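Acetone carboxylase alpha subunit (Xanthobacter autotrophicus Py2, PDB 5M45) is the alpha subunit of a multi-subunit carboxylase and belongs to the hydantoinase B/oxoprolinase family. Local coordinates at residues A[225-229]-A[449-453]; A[442-448]-A[528-532]. All blocks are in the same frame, centred on the assembly; numbering follows the deposited sequence.

In the fold
Both contacts involve the antiparallel sheet that contains strands 440-442, 450-454 and 532-535. Interaction 1 sets the start of helix 227-255 against strand 450-454, an outermost strand of that sheet within the chain; six of its eight touching residues are buried. Interaction 2 joins the loop between strands 440-442 and 450-454 to the residues leading into strand 532-535, and is only partly buried. Their centres lie about 10 Å apart; G443 N probably donates to H451 O, and F444 packs on I450. Apolar and ring contacts with a single salt bridge make up interaction 1, whereas backbone bonds and a lysine ammonium group dominate interaction 2. Both reach the second subunit.

Interaction 1. Residues A[225-229]-A[449-453]; sequences RTTRY and EIHAV
The N-terminal end of helix 227-255 packs against strand 450-454, with T226 at the N-cap position and its CA 5.4 Å from that of H451. The methyl CG2 of T226 lies over the strand backbone, 3.5 Å from A452 N, and also touches H451 ND1. Its hydroxyl turns to D178 instead, so only the methyl branch serves this contact. H451 extends from the strand with CG anti to the backbone N (chi1 -166°), which brings its ring back to the helix although its CB points away. There H451 CE1 approaches Y229 CE1 at 3.8 Å; the two ring planes are 49° apart, an oblique pairing, while H451 NE2 donates to A494 O. Further along, R225 CD reaches A452 CB at 4.0 Å, and its guanidinium continues past the strand to A181 O.

The polar link is a salt bridge between R228 NH1 and E449 OE2, 2.8 Å long and nearly straight at 177°. The carboxylate oxygen uses its syn lone pair and lies in the guanidinium plane. One water accepts from R228 NH2 and donates to E449 OE2, closing a second path between the same groups. R228, which also packs on the backbone of another protein's chain, and E449 are the two partly exposed residues of an otherwise buried contact. Two donors converging on OE2 would probably favour an ionised E449.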
ATOM      1  N   ARG A 225      -8.254  -1.438   7.974  1.00 12.18           N
ATOM      2  CA  ARG A 225      -9.637  -1.454   8.441  1.00 12.13           C
ATOM      3  C   ARG A 225      -9.772  -1.205   9.949  1.00 12.09           C
ATOM      4  O   ARG A 225     -10.599  -0.356  10.387  1.00 12.11           O
ATOM      5  CB  ARG A 225     -10.342  -2.764   8.035  1.00 12.15           C
ATOM      6  CG  ARG A 225     -10.450  -2.978   6.526  1.00 12.09           C
ATOM      7  CD  ARG A 225     -10.957  -4.379   6.228  1.00 12.13           C
ATOM      8  NE  ARG A 225     -11.074  -4.723   4.816  1.00 12.13           N
ATOM      9  CZ  ARG A 225     -10.075  -5.093   4.013  1.00 12.21           C
ATOM     10  NH1 ARG A 225      -8.840  -5.140   4.438  1.00 12.03           N
ATOM     11  NH2 ARG A 225     -10.329  -5.433   2.735  1.00 12.37           N
ATOM     12  N   THR A 226      -8.984  -1.940  10.743  1.00 11.79           N
ATOM     13  CA  THR A 226      -9.137  -1.983  12.214  1.00 11.83           C
ATOM     14  C   THR A 226      -8.279  -0.915  12.932  1.00 11.88           C
ATOM     15  O   THR A 226      -7.437  -1.214  13.797  1.00 11.58           O
ATOM     16  CB  THR A 226      -8.862  -3.416  12.747  1.00 11.71           C
ATOM     17  OG1 THR A 226      -7.585  -3.888  12.273  1.00 11.57           O
ATOM     18  CG2 THR A 226     -10.005  -4.364  12.282  1.00 11.72           C
ATOM     19  N   THR A 227      -8.503   0.346  12.555  1.00 12.31           N
ATOM     20  CA  THR A 227      -7.657   1.471  12.988  1.00 12.74           C
ATOM     21  C   THR A 227      -7.386   1.548  14.505  1.00 13.26           C
ATOM     22  O   THR A 227      -6.225   1.689  14.918  1.00 13.01           O
ATOM     23  CB  THR A 227      -8.274   2.789  12.498  1.00 12.76           C
ATOM     24  OG1 THR A 227      -8.399   2.750  11.060  1.00 12.81           O
ATOM     25  CG2 THR A 227      -7.399   3.980  12.915  1.00 12.76           C
ATOM     26  N   ARG A 228      -8.438   1.502  15.326  1.00 14.25           N
ATOM     27  CA  ARG A 228      -8.272   1.658  16.773  1.00 15.30           C
ATOM     28  C   ARG A 228      -7.407   0.498  17.340  1.00 14.46           C
ATOM     29  O   ARG A 228      -6.562   0.712  18.193  1.00 13.77           O
ATOM     30  CB  ARG A 228      -9.642   1.732  17.511  1.00 17.42           C
ATOM     31  CG  ARG A 228      -9.497   1.935  19.014  1.00 20.05           C
ATOM     32  CD  ARG A 228     -10.842   1.896  19.853  1.00 22.51           C
ATOM     33  NE  ARG A 228     -11.710   0.723  19.553  1.00 24.66           N
ATOM     34  CZ  ARG A 228     -12.665   0.699  18.595  1.00 25.56           C
ATOM     35  NH1 ARG A 228     -12.885   1.752  17.789  1.00 25.26           N
ATOM     36  NH2 ARG A 228     -13.413  -0.410  18.408  1.00 26.14           N
ATOM     37  N   TYR A 229      -7.630  -0.719  16.829  1.00 14.03           N
ATOM     38  CA  TYR A 229      -6.895  -1.914  17.270  1.00 13.70           C
ATOM     39  C   TYR A 229      -5.426  -1.809  16.871  1.00 13.27           C
ATOM     40  O   TYR A 229      -4.542  -2.060  17.694  1.00 12.98           O
ATOM     41  CB  TYR A 229      -7.547  -3.198  16.707  1.00 14.05           C
ATOM     42  CG  TYR A 229      -8.968  -3.411  17.210  1.00 14.32           C
ATOM     43  CD1 TYR A 229     -10.051  -2.912  16.479  1.00 14.70           C
ATOM     44  CD2 TYR A 229      -9.230  -4.143  18.376  1.00 14.52           C
ATOM     45  CE1 TYR A 229     -11.365  -3.067  16.925  1.00 15.12           C
ATOM     46  CE2 TYR A 229     -10.521  -4.334  18.823  1.00 14.93           C
ATOM     47  CZ  TYR A 229     -11.589  -3.822  18.081  1.00 15.33           C
ATOM     48  OH  TYR A 229     -12.878  -3.991  18.528  1.00 16.47           O
ATOM     49  N   GLU A 449     -18.872   0.527  12.961  1.00 17.38           N
ATOM     50  CA  GLU A 449     -17.565   0.940  12.437  1.00 17.87           C
ATOM     51  C   GLU A 449     -17.061  -0.078  11.414  1.00 16.24           C
ATOM     52  O   GLU A 449     -17.420  -1.247  11.445  1.00 15.22           O
ATOM     53  CB  GLU A 449     -16.530   1.024  13.557  1.00 19.53           C
ATOM     54  CG  GLU A 449     -16.827   2.162  14.522  1.00 22.06           C
ATOM     55  CD  GLU A 449     -15.676   2.481  15.496  1.00 24.44           C
ATOM     56  OE1 GLU A 449     -15.655   3.678  15.982  1.00 27.02           O
ATOM     57  OE2 GLU A 449     -14.845   1.568  15.753  1.00 25.21           O
ATOM     58  N   ILE A 450     -16.204   0.387  10.524  1.00 15.34           N
ATOM     59  CA  ILE A 450     -15.492  -0.451   9.600  1.00 14.53           C
ATOM     60  C   ILE A 450     -14.624  -1.414  10.409  1.00 13.89           C
ATOM     61  O   ILE A 450     -13.957  -1.000  11.380  1.00 14.16           O
ATOM     62  CB  ILE A 450     -14.651   0.398   8.612  1.00 14.42           C
ATOM     63  CG1 ILE A 450     -15.593   1.192   7.673  1.00 14.69           C
ATOM     64  CG2 ILE A 450     -13.663  -0.463   7.832  1.00 14.13           C
ATOM     65  CD1 ILE A 450     -14.895   2.205   6.788  1.00 14.69           C
ATOM     66  N   HIS A 451     -14.610  -2.678   9.992  1.00 13.15           N
ATOM     67  CA  HIS A 451     -13.983  -3.750  10.777  1.00 12.74           C
ATOM     68  C   HIS A 451     -13.545  -4.960   9.944  1.00 12.33           C
ATOM     69  O   HIS A 451     -13.994  -5.155   8.794  1.00 11.97           O
ATOM     70  CB  HIS A 451     -15.008  -4.188  11.865  1.00 12.74           C
ATOM     71  CG  HIS A 451     -14.444  -5.026  12.970  1.00 12.63           C
ATOM     72  ND1 HIS A 451     -13.425  -4.597  13.801  1.00 12.65           N
ATOM     73  CD2 HIS A 451     -14.828  -6.229  13.443  1.00 12.61           C
ATOM     74  CE1 HIS A 451     -13.189  -5.516  14.724  1.00 12.68           C
ATOM     75  NE2 HIS A 451     -14.026  -6.522  14.520  1.00 12.63           N
ATOM     76  N   ALA A 452     -12.662  -5.761  10.550  1.00 12.16           N
ATOM     77  CA  ALA A 452     -12.315  -7.087  10.053  1.00 12.13           C
ATOM     78  C   ALA A 452     -12.123  -8.026  11.246  1.00 12.10           C
ATOM     79  O   ALA A 452     -11.871  -7.580  12.362  1.00 12.19           O
ATOM     80  CB  ALA A 452     -11.046  -7.039   9.204  1.00 12.02           C
ATOM     81  N   VAL A 453     -12.307  -9.310  10.994  1.00 12.08           N
ATOM     82  CA  VAL A 453     -12.103 -10.358  12.004  1.00 12.02           C
ATOM     83  C   VAL A 453     -11.046 -11.386  11.531  1.00 11.91           C
ATOM     84  O   VAL A 453     -10.817 -11.561  10.310  1.00 11.82           O
ATOM     85  CB  VAL A 453     -13.413 -11.069  12.414  1.00 12.06           C
ATOM     86  CG1 VAL A 453     -14.411 -10.055  12.941  1.00 12.27           C
ATOM     87  CG2 VAL A 453     -14.076 -11.842  11.270  1.00 12.09           C
TER
HETATM   88  O   HOH W   1     -14.696  -1.195  16.049  1.00 24.50           O

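Interaction 2. Residues A[442-448]-A[528-532]; sequences GGFNQYD and NAKDW
The indole of W532 is covered on both faces: G442 O sits over one, 3.2 Å from W532 CE3 and offset toward the rim, and A529 CB lies over the other, while F444 N is at the ring edge. On the G442 face, G442 CA stands 4.0 Å from the centroid of the six-membered ring and 22° off its normal, a CH-pi contact. W532 CG is anti to the backbone N (chi1 -167°), which lays the ring along the G442-G443 peptide. A water donates to both G442 O and D531 O and so links the two segments.

F444 and K530 form an antiparallel hydrogen-bonded pair, and both segments turn a corner at the same end of it, at G443 and at D531. F444 N donates to K530 O at 2.9 Å and K530 N returns a bond to F444 O at 3.1 Å. At the corner, G443 CA makes a CA-H...O contact with D531 O at 3.4 Å.

Beyond the pair, N445 to D448 make a type I beta turn, and N445 OD1 accepts from Y447 N as an Asx turn. The K530 side chain, bent at chi2 (93°), runs back to this turn. Its NZ forms a salt bridge with D448 OD1 at 3.1 Å, meeting it nearly along the C-O axis, and bonds N445 O from above the carbonyl plane; D448 N reaches that oxygen from the opposite face. N528 O and N528 OD1 also accept from NZ, so four oxygens surround the ammonium group, which would probably stabilise its charge. Alongside, Q446 CB packs against N528 ND2 at 3.5 Å. Y758 of the second subunit packs on both K530 and D448.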
ATOM      1  N   GLY A 442     -15.112  -9.175   6.941  1.00 12.25           N
ATOM      2  CA  GLY A 442     -15.154  -7.733   7.170  1.00 12.44           C
ATOM      3  C   GLY A 442     -16.450  -7.049   6.758  1.00 12.74           C
ATOM      4  O   GLY A 442     -17.361  -7.665   6.192  1.00 12.56           O
ATOM      5  N   GLY A 443     -16.507  -5.750   7.058  1.00 13.07           N
ATOM      6  CA  GLY A 443     -17.698  -4.912   6.841  1.00 13.49           C
ATOM      7  C   GLY A 443     -17.958  -4.061   8.076  1.00 13.75           C
ATOM      8  O   GLY A 443     -16.994  -3.623   8.747  1.00 13.84           O
ATOM      9  N   PHE A 444     -19.236  -3.825   8.379  1.00 14.20           N
ATOM     10  CA  PHE A 444     -19.617  -3.076   9.607  1.00 14.59           C
ATOM     11  C   PHE A 444     -19.945  -3.991  10.785  1.00 14.44           C
ATOM     12  O   PHE A 444     -20.670  -4.983  10.647  1.00 14.45           O
ATOM     13  CB  PHE A 444     -20.787  -2.108   9.357  1.00 15.25           C
ATOM     14  CG  PHE A 444     -20.343  -0.772   8.797  1.00 15.60           C
ATOM     15  CD1 PHE A 444     -19.949  -0.673   7.505  1.00 15.86           C
ATOM     16  CD2 PHE A 444     -20.294   0.361   9.585  1.00 15.98           C
ATOM     17  CE1 PHE A 444     -19.500   0.552   6.985  1.00 16.01           C
ATOM     18  CE2 PHE A 444     -19.851   1.565   9.092  1.00 16.14           C
ATOM     19  CZ  PHE A 444     -19.447   1.669   7.785  1.00 16.00           C
ATOM     20  N   ASN A 445     -19.401  -3.645  11.960  1.00 14.23           N
ATOM     21  CA  ASN A 445     -19.577  -4.469  13.162  1.00 13.90           C
ATOM     22  C   ASN A 445     -20.727  -3.948  14.071  1.00 14.26           C
ATOM     23  O   ASN A 445     -21.535  -3.072  13.691  1.00 14.15           O
ATOM     24  CB  ASN A 445     -18.237  -4.608  13.885  1.00 13.68           C
ATOM     25  CG  ASN A 445     -17.774  -3.300  14.520  1.00 13.69           C
ATOM     26  OD1 ASN A 445     -18.518  -2.282  14.564  1.00 13.76           O
ATOM     27  ND2 ASN A 445     -16.508  -3.290  14.979  1.00 13.46           N
ATOM     28  N   GLN A 446     -20.818  -4.506  15.269  1.00 14.41           N
ATOM     29  CA  GLN A 446     -21.874  -4.140  16.235  1.00 14.87           C
ATOM     30  C   GLN A 446     -21.770  -2.698  16.772  1.00 15.58           C
ATOM     31  O   GLN A 446     -22.710  -2.200  17.388  1.00 15.93           O
ATOM     32  CB  GLN A 446     -21.932  -5.139  17.407  1.00 14.71           C
ATOM     33  CG  GLN A 446     -20.673  -5.313  18.239  1.00 14.54           C
ATOM     34  CD  GLN A 446     -19.757  -6.442  17.797  1.00 14.27           C
ATOM     35  OE1 GLN A 446     -19.425  -6.562  16.606  1.00 14.25           O
ATOM     36  NE2 GLN A 446     -19.334  -7.274  18.737  1.00 14.25           N
ATOM     37  N   TYR A 447     -20.618  -2.065  16.609  1.00 15.86           N
ATOM     38  CA  TYR A 447     -20.408  -0.667  17.013  1.00 16.47           C
ATOM     39  C   TYR A 447     -20.570   0.289  15.824  1.00 16.86           C
ATOM     40  O   TYR A 447     -20.213   1.459  15.937  1.00 16.70           O
ATOM     41  CB  TYR A 447     -18.997  -0.506  17.647  1.00 16.57           C
ATOM     42  CG  TYR A 447     -18.642  -1.603  18.661  1.00 16.55           C
ATOM     43  CD1 TYR A 447     -19.326  -1.719  19.870  1.00 16.75           C
ATOM     44  CD2 TYR A 447     -17.640  -2.551  18.376  1.00 16.52           C
ATOM     45  CE1 TYR A 447     -19.024  -2.709  20.782  1.00 16.71           C
ATOM     46  CE2 TYR A 447     -17.338  -3.575  19.291  1.00 16.52           C
ATOM     47  CZ  TYR A 447     -18.029  -3.655  20.493  1.00 16.55           C
ATOM     48  OH  TYR A 447     -17.736  -4.663  21.406  1.00 16.55           O
ATOM     49  N   ASP A 448     -21.074  -0.203  14.687  1.00 17.34           N
ATOM     50  CA  ASP A 448     -21.252   0.611  13.462  1.00 18.05           C
ATOM     51  C   ASP A 448     -19.956   1.284  12.954  1.00 17.89           C
ATOM     52  O   ASP A 448     -19.956   2.436  12.552  1.00 17.65           O
ATOM     53  CB  ASP A 448     -22.391   1.635  13.656  1.00 19.18           C
ATOM     54  CG  ASP A 448     -23.751   0.969  13.951  1.00 20.16           C
ATOM     55  OD1 ASP A 448     -24.058  -0.155  13.504  1.00 20.58           O
ATOM     56  OD2 ASP A 448     -24.551   1.593  14.664  1.00 22.55           O
ATOM     57  N   ASN A 528     -25.795  -8.745  14.486  1.00 13.78           N
ATOM     58  CA  ASN A 528     -25.490  -7.311  14.595  1.00 13.86           C
ATOM     59  C   ASN A 528     -24.357  -6.861  13.621  1.00 13.64           C
ATOM     60  O   ASN A 528     -23.612  -5.906  13.917  1.00 13.79           O
ATOM     61  CB  ASN A 528     -25.206  -6.942  16.060  1.00 13.88           C
ATOM     62  CG  ASN A 528     -25.646  -5.524  16.430  1.00 14.20           C
ATOM     63  OD1 ASN A 528     -26.120  -4.766  15.614  1.00 14.31           O
ATOM     64  ND2 ASN A 528     -25.464  -5.165  17.703  1.00 14.30           N
ATOM     65  N   ALA A 529     -24.222  -7.557  12.501  1.00 13.49           N
ATOM     66  CA  ALA A 529     -23.317  -7.168  11.396  1.00 13.42           C
ATOM     67  C   ALA A 529     -24.110  -6.474  10.274  1.00 13.73           C
ATOM     68  O   ALA A 529     -25.307  -6.768  10.070  1.00 14.16           O
ATOM     69  CB  ALA A 529     -22.618  -8.409  10.815  1.00 13.28           C
ATOM     70  N   LYS A 530     -23.441  -5.597   9.517  1.00 13.80           N
ATOM     71  CA  LYS A 530     -24.025  -4.955   8.344  1.00 14.11           C
ATOM     72  C   LYS A 530     -23.025  -4.937   7.193  1.00 13.85           C
ATOM     73  O   LYS A 530     -21.807  -4.781   7.406  1.00 13.56           O
ATOM     74  CB  LYS A 530     -24.453  -3.504   8.653  1.00 14.56           C
ATOM     75  CG  LYS A 530     -25.405  -3.385   9.851  1.00 14.92           C
ATOM     76  CD  LYS A 530     -24.601  -3.115  11.134  1.00 15.07           C
ATOM     77  CE  LYS A 530     -25.476  -3.379  12.374  1.00 15.37           C
ATOM     78  NZ  LYS A 530     -24.744  -3.167  13.625  1.00 15.40           N
ATOM     79  N   ASP A 531     -23.528  -5.130   5.973  1.00 13.83           N
ATOM     80  CA  ASP A 531     -22.694  -5.128   4.773  1.00 13.83           C
ATOM     81  C   ASP A 531     -21.456  -6.039   4.974  1.00 13.42           C
ATOM     82  O   ASP A 531     -20.307  -5.639   4.763  1.00 13.32           O
ATOM     83  CB  ASP A 531     -22.288  -3.683   4.425  1.00 13.91           C
ATOM     84  CG  ASP A 531     -23.486  -2.803   4.022  1.00 14.42           C
ATOM     85  OD1 ASP A 531     -24.598  -3.297   3.824  1.00 14.53           O
ATOM     86  OD2 ASP A 531     -23.303  -1.565   3.855  1.00 14.68           O
ATOM     87  N   TRP A 532     -21.737  -7.268   5.395  1.00 13.29           N
ATOM     88  CA  TRP A 532     -20.766  -8.192   5.938  1.00 13.01           C
ATOM     89  C   TRP A 532     -20.349  -9.282   4.894  1.00 12.96           C
ATOM     90  O   TRP A 532     -21.181  -9.706   4.056  1.00 13.20           O
ATOM     91  CB  TRP A 532     -21.351  -8.838   7.222  1.00 12.87           C
ATOM     92  CG  TRP A 532     -20.330  -9.576   8.065  1.00 12.63           C
ATOM     93  CD1 TRP A 532     -20.232 -10.916   8.255  1.00 12.47           C
ATOM     94  CD2 TRP A 532     -19.268  -8.982   8.823  1.00 12.46           C
ATOM     95  NE1 TRP A 532     -19.180 -11.195   9.064  1.00 12.27           N
ATOM     96  CE2 TRP A 532     -18.569 -10.022   9.435  1.00 12.29           C
ATOM     97  CE3 TRP A 532     -18.869  -7.665   9.062  1.00 12.53           C
ATOM     98  CZ2 TRP A 532     -17.460  -9.799  10.244  1.00 12.21           C
ATOM     99  CZ3 TRP A 532     -17.766  -7.437   9.869  1.00 12.44           C
ATOM    100  CH2 TRP A 532     -17.077  -8.513  10.459  1.00 12.20           C
TER
HETATM  101  O   HOH W   2     -17.984  -6.354   3.376  1.00 29.11           O